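Local coordinates for acetylornithine aminotransferase (Aquifex aeolicus, PDB 2EH6), which catalyses the pyridoxal-phosphate-dependent transfer of an amino group from N(2)-acetyl-L-ornithine to 2-oxoglutarate in arginine biosynthesis, at residues I121-S126 against S155-N160; I176-I181 against L209-V214; D235-A240 against A251-E256. All coordinates share one frame; numbering follows the deposited sequence.

Contact 1. Residues I121-S126 against S155-N160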
# COMPACT_ATOMS: atom_id res chain seq x y z
N ILE A 121 -6.80 -8.06 20.81
CA ILE A 121 -7.71 -7.17 21.49
C ILE A 121 -7.34 -5.78 21.02
O ILE A 121 -6.20 -5.36 21.16
CB ILE A 121 -7.53 -7.22 23.02
CG1 ILE A 121 -7.93 -8.59 23.56
CG2 ILE A 121 -8.35 -6.10 23.68
CD1 ILE A 121 -7.73 -8.76 25.06
N SER A 122 -8.30 -5.08 20.42
CA SER A 122 -8.05 -3.71 19.97
C SER A 122 -9.08 -2.87 20.72
O SER A 122 -9.76 -3.38 21.61
CB SER A 122 -8.21 -3.57 18.45
OG SER A 122 -9.51 -3.92 18.03
N PHE A 123 -9.22 -1.60 20.36
CA PHE A 123 -10.15 -0.74 21.08
C PHE A 123 -11.24 -0.07 20.26
O PHE A 123 -11.10 0.13 19.05
CB PHE A 123 -9.35 0.31 21.84
CG PHE A 123 -8.49 -0.25 22.92
CD1 PHE A 123 -9.01 -0.47 24.20
CD2 PHE A 123 -7.17 -0.61 22.66
CE1 PHE A 123 -8.22 -1.03 25.20
CE2 PHE A 123 -6.38 -1.17 23.66
CZ PHE A 123 -6.91 -1.39 24.93
N GLU A 124 -12.33 0.26 20.94
CA GLU A 124 -13.45 0.94 20.32
C GLU A 124 -12.96 2.32 19.88
O GLU A 124 -12.12 2.92 20.55
CB GLU A 124 -14.60 1.09 21.33
CG GLU A 124 -15.49 -0.14 21.43
CD GLU A 124 -16.54 -0.03 22.53
OE1 GLU A 124 -16.99 1.10 22.81
OE2 GLU A 124 -16.91 -1.07 23.11
N ASN A 125 -13.49 2.80 18.76
CA ASN A 125 -13.13 4.10 18.21
C ASN A 125 -11.74 4.12 17.60
O ASN A 125 -11.23 5.18 17.25
CB ASN A 125 -13.19 5.19 19.28
CG ASN A 125 -14.54 5.30 19.91
OD1 ASN A 125 -15.55 5.46 19.22
ND2 ASN A 125 -14.59 5.22 21.23
N SER A 126 -11.13 2.95 17.47
CA SER A 126 -9.80 2.87 16.89
C SER A 126 -9.91 2.81 15.37
O SER A 126 -10.97 2.50 14.82
CB SER A 126 -9.07 1.62 17.39
OG SER A 126 -9.66 0.45 16.84
N SER A 155 -11.48 -8.66 19.08
CA SER A 155 -12.50 -8.18 20.00
C SER A 155 -12.12 -6.76 20.39
O SER A 155 -10.94 -6.39 20.38
CB SER A 155 -12.58 -9.08 21.24
OG SER A 155 -11.36 -9.08 21.96
N TYR A 156 -13.11 -5.95 20.75
CA TYR A 156 -12.85 -4.56 21.09
C TYR A 156 -13.12 -4.17 22.53
O TYR A 156 -14.25 -4.27 23.02
CB TYR A 156 -13.65 -3.67 20.13
CG TYR A 156 -13.59 -4.18 18.71
CD1 TYR A 156 -12.40 -4.16 17.99
CD2 TYR A 156 -14.70 -4.77 18.12
CE1 TYR A 156 -12.31 -4.72 16.72
CE2 TYR A 156 -14.63 -5.33 16.85
CZ TYR A 156 -13.43 -5.31 16.15
OH TYR A 156 -13.36 -5.90 14.91
N ALA A 157 -12.08 -3.71 23.21
CA ALA A 157 -12.18 -3.26 24.59
C ALA A 157 -12.39 -1.75 24.58
O ALA A 157 -12.49 -1.14 23.51
CB ALA A 157 -10.91 -3.60 25.35
N LYS A 158 -12.46 -1.14 25.76
CA LYS A 158 -12.66 0.30 25.86
C LYS A 158 -11.42 1.02 26.38
O LYS A 158 -10.81 0.60 27.36
CB LYS A 158 -13.88 0.60 26.74
CG LYS A 158 -15.18 0.15 26.09
CD LYS A 158 -16.39 0.42 26.96
CE LYS A 158 -17.66 -0.02 26.24
NZ LYS A 158 -18.88 0.18 27.07
N LEU A 159 -11.06 2.10 25.70
CA LEU A 159 -9.89 2.89 26.06
C LEU A 159 -10.04 3.42 27.49
O LEU A 159 -11.12 3.86 27.88
CB LEU A 159 -9.72 4.06 25.09
CG LEU A 159 -8.33 4.70 25.00
CD1 LEU A 159 -7.38 3.75 24.28
CD2 LEU A 159 -8.43 6.02 24.25
N ASN A 160 -8.95 3.36 28.25
CA ASN A 160 -8.93 3.82 29.63
C ASN A 160 -9.84 3.01 30.55
O ASN A 160 -10.23 3.47 31.62
CB ASN A 160 -9.28 5.30 29.72
CG ASN A 160 -8.31 6.18 28.97
OD1 ASN A 160 -7.10 5.93 28.98
ND2 ASN A 160 -8.82 7.21 28.31
O HOH W 1 -12.94 3.31 23.77

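Contact 2. Residues I176-I181 against L209-V214. With PLP (pyridoxal-5'-phosphate), chain C.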
# COMPACT_ATOMS: atom_id res chain seq x y z
N ILE A 176 -2.21 -7.14 21.93
CA ILE A 176 -3.12 -6.02 22.11
C ILE A 176 -2.65 -4.90 21.17
O ILE A 176 -1.46 -4.57 21.13
CB ILE A 176 -3.09 -5.51 23.57
CG1 ILE A 176 -3.55 -6.64 24.50
CG2 ILE A 176 -3.97 -4.28 23.72
CD1 ILE A 176 -3.61 -6.25 25.97
N ILE A 177 -3.58 -4.34 20.40
CA ILE A 177 -3.29 -3.28 19.43
C ILE A 177 -3.90 -1.97 19.91
O ILE A 177 -5.10 -1.91 20.21
CB ILE A 177 -3.89 -3.62 18.05
CG1 ILE A 177 -3.40 -5.00 17.60
CG2 ILE A 177 -3.49 -2.56 17.04
CD1 ILE A 177 -4.10 -5.51 16.35
N ILE A 178 -3.11 -0.90 19.95
CA ILE A 178 -3.64 0.36 20.43
C ILE A 178 -2.98 1.60 19.84
O ILE A 178 -1.85 1.55 19.36
CB ILE A 178 -3.50 0.42 21.97
CG1 ILE A 178 -4.23 1.63 22.54
CG2 ILE A 178 -2.01 0.45 22.34
CD1 ILE A 178 -4.27 1.65 24.07
N GLU A 179 -3.70 2.72 19.86
CA GLU A 179 -3.17 4.00 19.41
C GLU A 179 -2.98 4.79 20.70
O GLU A 179 -3.92 4.87 21.50
CB GLU A 179 -4.18 4.74 18.52
CG GLU A 179 -4.55 4.02 17.24
CD GLU A 179 -5.85 4.52 16.66
OE1 GLU A 179 -5.85 5.62 16.05
OE2 GLU A 179 -6.87 3.83 16.82
N VAL A 180 -1.80 5.37 20.93
CA VAL A 180 -1.56 6.15 22.14
C VAL A 180 -2.61 7.26 22.21
O VAL A 180 -3.12 7.59 23.28
CB VAL A 180 -0.14 6.75 22.15
CG1 VAL A 180 0.02 7.71 23.31
CG2 VAL A 180 0.88 5.63 22.26
N ILE A 181 -2.91 7.83 21.05
CA ILE A 181 -3.94 8.86 20.91
C ILE A 181 -4.71 8.45 19.65
O ILE A 181 -4.12 8.32 18.58
CB ILE A 181 -3.34 10.28 20.68
CG1 ILE A 181 -2.52 10.72 21.90
CG2 ILE A 181 -4.46 11.28 20.43
CD1 ILE A 181 -1.84 12.07 21.74
N LEU A 209 2.49 -6.32 22.79
CA LEU A 209 1.94 -4.97 22.77
C LEU A 209 2.28 -4.38 21.40
O LEU A 209 3.46 -4.22 21.06
CB LEU A 209 2.54 -4.11 23.88
CG LEU A 209 2.14 -2.63 23.89
CD1 LEU A 209 0.63 -2.51 23.99
CD2 LEU A 209 2.82 -1.92 25.05
N ILE A 210 1.25 -4.08 20.62
CA ILE A 210 1.43 -3.52 19.29
C ILE A 210 0.83 -2.13 19.27
O ILE A 210 -0.38 -1.97 19.43
CB ILE A 210 0.72 -4.38 18.23
CG1 ILE A 210 1.21 -5.82 18.32
CG2 ILE A 210 0.97 -3.80 16.83
CD1 ILE A 210 0.31 -6.82 17.63
N ILE A 211 1.67 -1.12 19.10
CA ILE A 211 1.19 0.25 19.07
C ILE A 211 1.18 0.77 17.65
O ILE A 211 2.19 0.72 16.94
CB ILE A 211 2.07 1.17 19.96
CG1 ILE A 211 2.11 0.62 21.39
CG2 ILE A 211 1.51 2.58 19.95
CD1 ILE A 211 2.99 1.42 22.34
N ASP A 212 0.01 1.25 17.23
CA ASP A 212 -0.16 1.79 15.90
C ASP A 212 0.26 3.26 15.94
O ASP A 212 -0.48 4.09 16.44
CB ASP A 212 -1.63 1.69 15.49
CG ASP A 212 -1.89 2.21 14.08
OD1 ASP A 212 -1.09 3.04 13.59
OD2 ASP A 212 -2.90 1.81 13.47
N GLU A 213 1.44 3.57 15.42
CA GLU A 213 1.90 4.96 15.41
C GLU A 213 1.85 5.59 14.02
O GLU A 213 2.56 6.55 13.73
CB GLU A 213 3.33 5.05 15.98
CG GLU A 213 3.37 4.72 17.47
CD GLU A 213 3.93 5.85 18.31
OE1 GLU A 213 3.79 7.03 17.91
OE2 GLU A 213 4.49 5.54 19.39
N VAL A 214 0.97 5.07 13.17
CA VAL A 214 0.82 5.60 11.81
C VAL A 214 0.50 7.08 11.84
O VAL A 214 1.04 7.86 11.06
CB VAL A 214 -0.29 4.85 11.05
CG1 VAL A 214 -0.69 5.61 9.78
CG2 VAL A 214 0.21 3.45 10.68
N1 PLP C . -3.83 3.49 11.47
C2 PLP C . -3.89 4.73 11.99
C2A PLP C . -3.73 4.93 13.48
C3 PLP C . -4.12 5.84 11.16
O3 PLP C . -4.18 7.10 11.69
C4 PLP C . -4.27 5.63 9.75
C4A PLP C . -4.49 6.80 8.87
C5 PLP C . -4.20 4.27 9.24
C6 PLP C . -3.97 3.23 10.15
C5A PLP C . -4.36 3.98 7.75
O4P PLP C . -3.18 4.38 7.06
P PLP C . -3.36 4.08 5.47
O1P PLP C . -2.12 4.51 4.79
O2P PLP C . -3.61 2.53 5.19
O3P PLP C . -4.61 4.92 4.92
O HOH W 2 -0.08 5.72 18.80

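Contact 3. Residues D235-A240 against A251-E256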
# COMPACT_ATOMS: atom_id res chain seq x y z
N ASP A 235 6.33 -4.20 21.63
CA ASP A 235 7.02 -5.28 20.94
C ASP A 235 7.05 -4.95 19.45
O ASP A 235 7.98 -5.31 18.73
CB ASP A 235 6.29 -6.60 21.19
CG ASP A 235 6.23 -6.95 22.67
OD1 ASP A 235 7.28 -7.31 23.23
OD2 ASP A 235 5.14 -6.85 23.28
N VAL A 236 6.01 -4.25 18.99
CA VAL A 236 5.91 -3.85 17.59
C VAL A 236 5.17 -2.52 17.45
O VAL A 236 4.22 -2.25 18.19
CB VAL A 236 5.12 -4.89 16.75
CG1 VAL A 236 5.18 -4.52 15.27
CG2 VAL A 236 5.68 -6.29 16.97
N ILE A 237 5.62 -1.68 16.53
CA ILE A 237 4.91 -0.43 16.27
C ILE A 237 4.74 -0.31 14.76
O ILE A 237 5.53 -0.87 14.00
CB ILE A 237 5.67 0.82 16.80
CG1 ILE A 237 7.02 0.96 16.10
CG2 ILE A 237 5.84 0.71 18.32
CD1 ILE A 237 7.73 2.26 16.43
N ALA A 238 3.69 0.38 14.33
CA ALA A 238 3.42 0.57 12.91
C ALA A 238 3.59 2.05 12.61
O ALA A 238 3.19 2.90 13.41
CB ALA A 238 2.00 0.12 12.57
N LEU A 239 4.20 2.36 11.48
CA LEU A 239 4.45 3.75 11.09
C LEU A 239 4.06 3.97 9.64
O LEU A 239 4.06 3.04 8.85
CB LEU A 239 5.93 4.09 11.24
CG LEU A 239 6.58 3.98 12.62
CD1 LEU A 239 8.09 3.94 12.46
CD2 LEU A 239 6.15 5.16 13.50
N ALA A 240 3.75 5.22 9.30
CA ALA A 240 3.41 5.60 7.94
C ALA A 240 3.13 7.10 7.89
O ALA A 240 3.73 7.87 8.63
CB ALA A 240 2.19 4.81 7.44
N ALA A 251 5.80 1.13 7.53
CA ALA A 251 6.76 0.21 8.12
C ALA A 251 6.35 -0.25 9.49
O ALA A 251 5.53 0.38 10.17
CB ALA A 251 8.13 0.87 8.20
N ILE A 252 6.90 -1.39 9.88
CA ILE A 252 6.68 -1.88 11.23
C ILE A 252 8.09 -2.02 11.77
O ILE A 252 9.02 -2.34 11.02
CB ILE A 252 5.95 -3.24 11.30
CG1 ILE A 252 6.74 -4.31 10.55
CG2 ILE A 252 4.53 -3.10 10.79
CD1 ILE A 252 6.23 -5.73 10.83
N LEU A 253 8.24 -1.74 13.05
CA LEU A 253 9.52 -1.87 13.72
C LEU A 253 9.20 -2.81 14.86
O LEU A 253 8.24 -2.59 15.60
CB LEU A 253 9.99 -0.51 14.26
CG LEU A 253 11.45 -0.38 14.69
CD1 LEU A 253 11.75 1.07 15.04
CD2 LEU A 253 11.74 -1.30 15.87
N ALA A 254 9.98 -3.88 14.99
CA ALA A 254 9.75 -4.87 16.03
C ALA A 254 11.05 -5.21 16.74
O ALA A 254 12.10 -5.30 16.11
CB ALA A 254 9.15 -6.14 15.42
N ARG A 255 10.98 -5.39 18.05
CA ARG A 255 12.20 -5.72 18.77
C ARG A 255 12.74 -7.04 18.22
O ARG A 255 11.99 -7.87 17.70
CB ARG A 255 11.92 -5.80 20.28
CG ARG A 255 10.93 -6.85 20.74
CD ARG A 255 10.64 -6.66 22.23
NE ARG A 255 9.80 -7.73 22.76
CZ ARG A 255 10.21 -8.98 22.94
NH1 ARG A 255 11.45 -9.33 22.63
NH2 ARG A 255 9.37 -9.89 23.41
N GLU A 256 14.06 -7.18 18.28
CA GLU A 256 14.80 -8.34 17.78
C GLU A 256 14.15 -9.72 17.88
O GLU A 256 14.07 -10.45 16.89
CB GLU A 256 16.16 -8.43 18.48
CG GLU A 256 17.18 -7.41 18.03
CD GLU A 256 17.66 -7.65 16.62
OE1 GLU A 256 17.54 -8.78 16.11
OE2 GLU A 256 18.17 -6.68 16.02
O HOH W 3 6.84 -9.63 25.19

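Contact 1. Residues I121-S126 against S155-N160
Ile121, Ser122 and Phe123 pair in parallel with Ser155, Tyr156 and Ala157, and the two short strands run at 51° to each other. Three backbone bonds join them: Ser122 N to Ser155 O, Ala157 N to Ser122 O (2.8 Å), and Glu124 N to Ala157 O. Ile121, Phe123 and Ala157 share one face of the sheet. There the methyl of Ala157 meets Ile121 CG2 and CE1 and CD1 of the Phe123 ring, with Ala157 CB 3.7 Å from Phe123 CE1. That ring has Leu159 CD1 over one face and the carbonyl carbon of Lys158 at its edge. On the other face of the sheet, Ser122 OG is bonded to Ala137 O and Tyr156 OH to Ser136 O. Glu124 and Lys158 extend side by side. Lys158 CE lies 3.4 Å from Glu124 OE2. Lys158 NZ is 4.6 Å from Glu124 OE2, too far for a salt bridge, though the opposite charges may still attract weakly. A water accepts from Leu159 N (3.0 Å) and donates weakly to Glu124 O. Phe123 O closes the type II turn to Ser126, accepting from both its N and OG. Backbone bonds and apolar contacts therefore carry this edge pairing, with Glu124 and Lys158 at its solvent-facing side.

Contact 2. Residues I176-I181 against L209-V214
Ile176, Ile177 and Ile178 pair in parallel with Leu209, Ile210 and Ile211. The backbone bonds run from Ile210 N to Ile176 O (2.8 Å), from Ile178 N to Ile210 O, and from Asp212 N to Ile178 O. Beyond them a water continues the link, accepting from Val180 N and donating to Asp212 O (2.9 Å).

The apolar contacts lie on both faces of the sheet. Ile177 and Ile210 lie side by side on one face, Ile177 CG1 to Ile210 CD1 at 4.1 Å, and helix 95-112 packs on Ile210. On the other face Ile178 CG2 touches Leu209 CD1 and Ile211 CG1, and helix 192-205 covers Ile178. Val180 CG2 meets Ile211 CG2 at 3.9 Å.

The polar contacts gather round the cofactor. Asp212 CG, anti to the backbone N (chi1 -179°), lies 3.5 Å from N1 of the cofactor. Asp212 OD2 lies 2.8 Å from N1 and is hydrogen-bonded to His128 ND1. Asp212 OD1 accepts from Val214 N (2.9 Å) in an Asx turn. The two bonds fix the rotation of the carboxylate. Glu179 runs beside Asp212, and its OE2 accepts from Phe127 N. Val214 CG1 packs against the cofactor ring, 3.6 Å from C4. An aspartate at the end of a central parallel strand, facing the pyridine nitrogen, is typical of fold-type I pyridoxal-phosphate enzymes.

Contact 3. Residues D235-A240 against A251-E256
Asp235 and Arg255 run alongside each other in the same direction at one end of a beta hairpin formed by strands 236-239 and 250-255. Val236 and Ala238 share a face with Ile252 and Ala254. On it Val236 CG2 touches Ala254 CB at 3.8 Å, and Val236 CG1 leans on Ile252 CB. Helix 95-112 covers this face, and Met4 of the second subunit packs on Ile252 and Ala254. Ile237, Leu239, Ala251 and Leu253 occupy the opposite face. There Ile237 CG1, between its backbone N and carbonyl carbon (chi1 62°), lies 3.8 Å from Leu253 CB. These two residues form a hydrogen-bonded pair, with Ile237 N to Leu253 O at 2.9 Å and Leu253 N to Ile237 O at 3.0 Å. Leu239 and Ala251 form another, and Arg255 N donates to Asp235 O. The carboxylate of Asp235 and the guanidinium of Arg255 are turned 61° apart. NH1 of Arg255 forms a second salt bridge, to Glu257, while Asp235 OD2 accepts from Leu209 N. A water bridges Asp235 OD1 and Arg255 NH2. The main salt bridge is nearly straight: Arg255 NE reaches the anti lone pair of Asp235 OD1 at 2.6 Å, with that oxygen in the guanidinium plane.

In the fold
The three contacts follow one another along the chain and belong to one seven-stranded mixed sheet. Contact 1 takes in the outermost strand 154-157 and its neighbour 119-123. Contact 2 is central, and contact 3 lies beyond it, toward strand 87-92. The centres of contacts 1 and 2 are about 11 Å apart, those of contacts 2 and 3 about 10 Å, and those of contacts 1 and 3 about 20 Å. Neighbouring strands join them: Ile121 O probably bonds Ile177 N, and Val236 O probably bonds Ile211 N. Contacts 2 and 3 share helix 95-112 on one side of the sheet. The cofactor site lies at contact 2, in the middle of the sheet, while contact 3 also meets the second subunit.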